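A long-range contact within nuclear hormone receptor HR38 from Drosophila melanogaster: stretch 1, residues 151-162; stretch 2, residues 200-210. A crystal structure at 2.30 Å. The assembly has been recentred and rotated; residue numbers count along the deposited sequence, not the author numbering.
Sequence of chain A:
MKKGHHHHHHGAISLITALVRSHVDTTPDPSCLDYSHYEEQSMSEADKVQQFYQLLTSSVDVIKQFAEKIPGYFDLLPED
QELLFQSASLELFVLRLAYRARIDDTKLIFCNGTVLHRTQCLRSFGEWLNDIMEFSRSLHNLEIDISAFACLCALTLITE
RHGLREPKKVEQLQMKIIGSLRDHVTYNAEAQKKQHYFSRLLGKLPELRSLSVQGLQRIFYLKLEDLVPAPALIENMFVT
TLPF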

# COMPACT_ATOMS: atom_id res chain seq x y z
N CYS A 151 9.85 -5.99 0.14
CA CYS A 151 10.87 -4.95 0.13
C CYS A 151 10.30 -3.69 -0.52
O CYS A 151 10.54 -2.58 -0.06
CB CYS A 151 12.11 -5.41 -0.64
SG CYS A 151 13.02 -6.74 0.16
N LEU A 152 9.54 -3.88 -1.59
CA LEU A 152 8.93 -2.75 -2.29
C LEU A 152 8.01 -1.97 -1.33
O LEU A 152 7.97 -0.74 -1.35
CB LEU A 152 8.15 -3.28 -3.50
CG LEU A 152 8.96 -3.77 -4.69
CD1 LEU A 152 8.04 -4.05 -5.87
CD2 LEU A 152 10.00 -2.72 -5.06
N CYS A 153 7.30 -2.69 -0.47
CA CYS A 153 6.43 -2.06 0.50
C CYS A 153 7.23 -1.30 1.54
O CYS A 153 6.95 -0.14 1.83
CB CYS A 153 5.57 -3.09 1.22
SG CYS A 153 4.27 -3.79 0.22
N ALA A 154 8.24 -1.95 2.11
CA ALA A 154 9.07 -1.33 3.12
C ALA A 154 9.75 -0.10 2.54
O ALA A 154 10.00 0.88 3.25
CB ALA A 154 10.11 -2.31 3.63
N LEU A 155 10.03 -0.13 1.23
CA LEU A 155 10.67 1.00 0.58
C LEU A 155 9.68 2.12 0.30
O LEU A 155 10.07 3.27 0.08
CB LEU A 155 11.33 0.56 -0.73
CG LEU A 155 12.66 -0.19 -0.59
CD1 LEU A 155 13.14 -0.58 -1.98
CD2 LEU A 155 13.70 0.68 0.13
N THR A 156 8.39 1.80 0.32
CA THR A 156 7.38 2.82 0.11
C THR A 156 7.27 3.61 1.41
O THR A 156 7.02 4.81 1.40
CB THR A 156 6.02 2.19 -0.22
OG1 THR A 156 6.14 1.41 -1.42
CG2 THR A 156 4.96 3.27 -0.43
N LEU A 157 7.47 2.92 2.52
CA LEU A 157 7.39 3.52 3.85
C LEU A 157 8.69 4.21 4.25
O LEU A 157 8.69 5.37 4.68
CB LEU A 157 7.04 2.45 4.89
CG LEU A 157 7.06 2.99 6.32
CD1 LEU A 157 5.92 3.98 6.51
CD2 LEU A 157 6.96 1.84 7.30
N ILE A 158 9.80 3.48 4.13
CA ILE A 158 11.11 4.01 4.49
C ILE A 158 11.71 4.70 3.26
O ILE A 158 12.41 4.09 2.45
CB ILE A 158 12.03 2.87 4.99
CG1 ILE A 158 11.29 2.05 6.05
CG2 ILE A 158 13.31 3.44 5.57
CD1 ILE A 158 10.68 2.88 7.16
N THR A 159 11.41 5.98 3.13
CA THR A 159 11.87 6.79 2.01
C THR A 159 12.01 8.23 2.48
O THR A 159 11.48 8.60 3.53
CB THR A 159 10.83 6.74 0.84
OG1 THR A 159 11.30 7.52 -0.26
CG2 THR A 159 9.48 7.30 1.30
N GLU A 160 12.73 9.04 1.71
CA GLU A 160 12.92 10.44 2.06
C GLU A 160 11.59 11.20 2.12
O GLU A 160 10.73 11.06 1.24
CB GLU A 160 13.85 11.10 1.05
N ARG A 161 11.41 11.97 3.19
CA ARG A 161 10.22 12.79 3.36
C ARG A 161 10.67 14.10 3.98
O ARG A 161 11.66 14.15 4.71
CB ARG A 161 9.21 12.12 4.31
CG ARG A 161 8.68 10.78 3.87
CD ARG A 161 7.83 10.84 2.62
NE ARG A 161 7.10 9.59 2.45
CZ ARG A 161 6.38 9.26 1.38
NH1 ARG A 161 6.28 10.09 0.36
NH2 ARG A 161 5.74 8.09 1.33
N HIS A 162 9.96 15.18 3.67
CA HIS A 162 10.31 16.47 4.23
C HIS A 162 9.82 16.53 5.67
O HIS A 162 8.71 16.10 5.98
CB HIS A 162 9.69 17.59 3.39
CG HIS A 162 10.22 17.66 1.99
ND1 HIS A 162 11.56 17.74 1.71
CD2 HIS A 162 9.58 17.65 0.80
CE1 HIS A 162 11.74 17.76 0.40
NE2 HIS A 162 10.55 17.71 -0.18
N ARG A 200 13.72 -1.85 -13.11
CA ARG A 200 12.31 -1.83 -13.45
C ARG A 200 11.46 -1.97 -12.19
O ARG A 200 10.34 -1.45 -12.11
CB ARG A 200 12.00 -2.95 -14.44
CG ARG A 200 12.61 -2.72 -15.82
CD ARG A 200 12.56 -3.96 -16.69
NE ARG A 200 11.19 -4.40 -16.95
CZ ARG A 200 10.89 -5.52 -17.61
NH1 ARG A 200 11.87 -6.30 -18.07
NH2 ARG A 200 9.63 -5.86 -17.81
N LEU A 201 12.00 -2.68 -11.21
CA LEU A 201 11.32 -2.91 -9.95
C LEU A 201 11.16 -1.59 -9.21
O LEU A 201 10.05 -1.14 -8.95
CB LEU A 201 12.11 -3.90 -9.09
CG LEU A 201 11.39 -4.54 -7.90
CD1 LEU A 201 10.09 -5.19 -8.37
CD2 LEU A 201 12.30 -5.57 -7.26
N LEU A 202 12.29 -0.96 -8.88
CA LEU A 202 12.27 0.31 -8.16
C LEU A 202 11.51 1.39 -8.94
O LEU A 202 10.93 2.31 -8.34
CB LEU A 202 13.69 0.78 -7.90
CG LEU A 202 14.52 -0.16 -7.02
CD1 LEU A 202 15.88 0.47 -6.74
CD2 LEU A 202 13.78 -0.42 -5.71
N GLY A 203 11.50 1.26 -10.26
CA GLY A 203 10.82 2.22 -11.11
C GLY A 203 9.32 2.21 -10.92
O GLY A 203 8.60 3.04 -11.47
N LYS A 204 8.84 1.25 -10.14
CA LYS A 204 7.41 1.15 -9.86
C LYS A 204 6.99 2.09 -8.74
O LYS A 204 5.82 2.46 -8.64
CB LYS A 204 7.04 -0.29 -9.51
CG LYS A 204 7.01 -1.20 -10.73
CD LYS A 204 6.01 -0.67 -11.74
CE LYS A 204 6.18 -1.32 -13.10
NZ LYS A 204 6.07 -2.79 -12.99
N LEU A 205 7.94 2.50 -7.90
CA LEU A 205 7.61 3.39 -6.78
C LEU A 205 7.15 4.78 -7.24
O LEU A 205 6.20 5.34 -6.68
CB LEU A 205 8.79 3.49 -5.81
CG LEU A 205 9.15 2.16 -5.14
CD1 LEU A 205 10.17 2.37 -4.03
CD2 LEU A 205 7.90 1.52 -4.57
N PRO A 206 7.82 5.35 -8.25
CA PRO A 206 7.40 6.68 -8.72
C PRO A 206 5.97 6.63 -9.27
O PRO A 206 5.19 7.56 -9.07
CB PRO A 206 8.42 7.02 -9.80
CG PRO A 206 9.67 6.30 -9.30
CD PRO A 206 9.12 4.97 -8.84
N GLU A 207 5.64 5.53 -9.95
CA GLU A 207 4.30 5.37 -10.52
C GLU A 207 3.31 5.34 -9.38
O GLU A 207 2.28 6.02 -9.42
CB GLU A 207 4.19 4.06 -11.30
CG GLU A 207 5.25 3.87 -12.37
CD GLU A 207 5.02 2.64 -13.23
OE1 GLU A 207 5.98 2.21 -13.89
OE2 GLU A 207 3.88 2.11 -13.25
N LEU A 208 3.62 4.55 -8.36
CA LEU A 208 2.76 4.45 -7.19
C LEU A 208 2.56 5.84 -6.57
O LEU A 208 1.45 6.19 -6.17
CB LEU A 208 3.40 3.50 -6.16
CG LEU A 208 2.61 3.27 -4.86
CD1 LEU A 208 1.24 2.68 -5.19
CD2 LEU A 208 3.40 2.32 -3.94
N ARG A 209 3.62 6.63 -6.51
CA ARG A 209 3.54 7.97 -5.95
C ARG A 209 2.51 8.78 -6.75
O ARG A 209 1.61 9.40 -6.18
CB ARG A 209 4.92 8.64 -5.96
CG ARG A 209 5.08 9.91 -5.11
CD ARG A 209 4.93 9.67 -3.59
NE ARG A 209 6.02 8.90 -2.97
CZ ARG A 209 7.24 9.38 -2.70
NH1 ARG A 209 7.57 10.63 -3.00
NH2 ARG A 209 8.14 8.60 -2.12
N SER A 210 2.63 8.75 -8.08
CA SER A 210 1.69 9.48 -8.95
C SER A 210 0.28 8.92 -8.84
O SER A 210 -0.70 9.67 -8.80
CB SER A 210 2.14 9.39 -10.41
OG SER A 210 3.42 9.96 -10.60
O HOH W 1 7.23 6.20 -1.59
O HOH W 2 10.37 10.07 -1.23

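The apolar part of this contact is built almost entirely from leucine. Helix 151-157 meets the second stretch where one helix gives way to the next around Gly203, and helix 204-210 crosses it at 55°, with axes 10.9 Å apart at their closest. Leu152 leaves its backbone sideways, yet its end reaches in: CD1 lies 3.4 Å from Leu201 CD1, a tight methyl contact, while its carbonyl O packs 3.9 Å from Leu205 CD2. One turn on, Leu155 points toward the second stretch and touches two leucines, its CD1 3.8 Å from Leu202 CD2 and its CB 3.9 Å from Leu205 CD1. Leu205 thus spreads its two methyls over neighbouring parts of the first helix.

Thr156 shows how a polar side chain can sit among these leucines. Its OG1 donates a hydrogen bond to Leu152 O within its own helix (2.8 Å), so the hydroxyl is satisfied locally although Leu205 CD2 lies 3.6 Å and Leu208 CD2 3.8 Å from that OG1.

No direct hydrogen bond joins the stretches; water does the polar work, from the last turn of the helix at Thr156 into the loop that follows. Arg209 starts sideways and reaches across, and its NH2 donates to both waters, 2.6 Å to water 1 O and 2.8 Å to water 2 O. Water 1 O donates weakly to Thr156 O (3.3 Å), whereas water 2 O donates to Glu160 O (2.7 Å) and hydrogen-bonds Thr159 OG1 (2.9 Å). One arginine nitrogen is thereby linked to three residues of the first stretch.

The last contact pairs like charges. Arg161 NH1 lies over one face of the Arg209 guanidinium, 3.3 Å from Arg209 CZ; it is 3.4 Å from Arg209 NH2, but both are donors and no hydrogen bond forms. Arg161 NH2 and Arg209 NE find partners elsewhere in the structure.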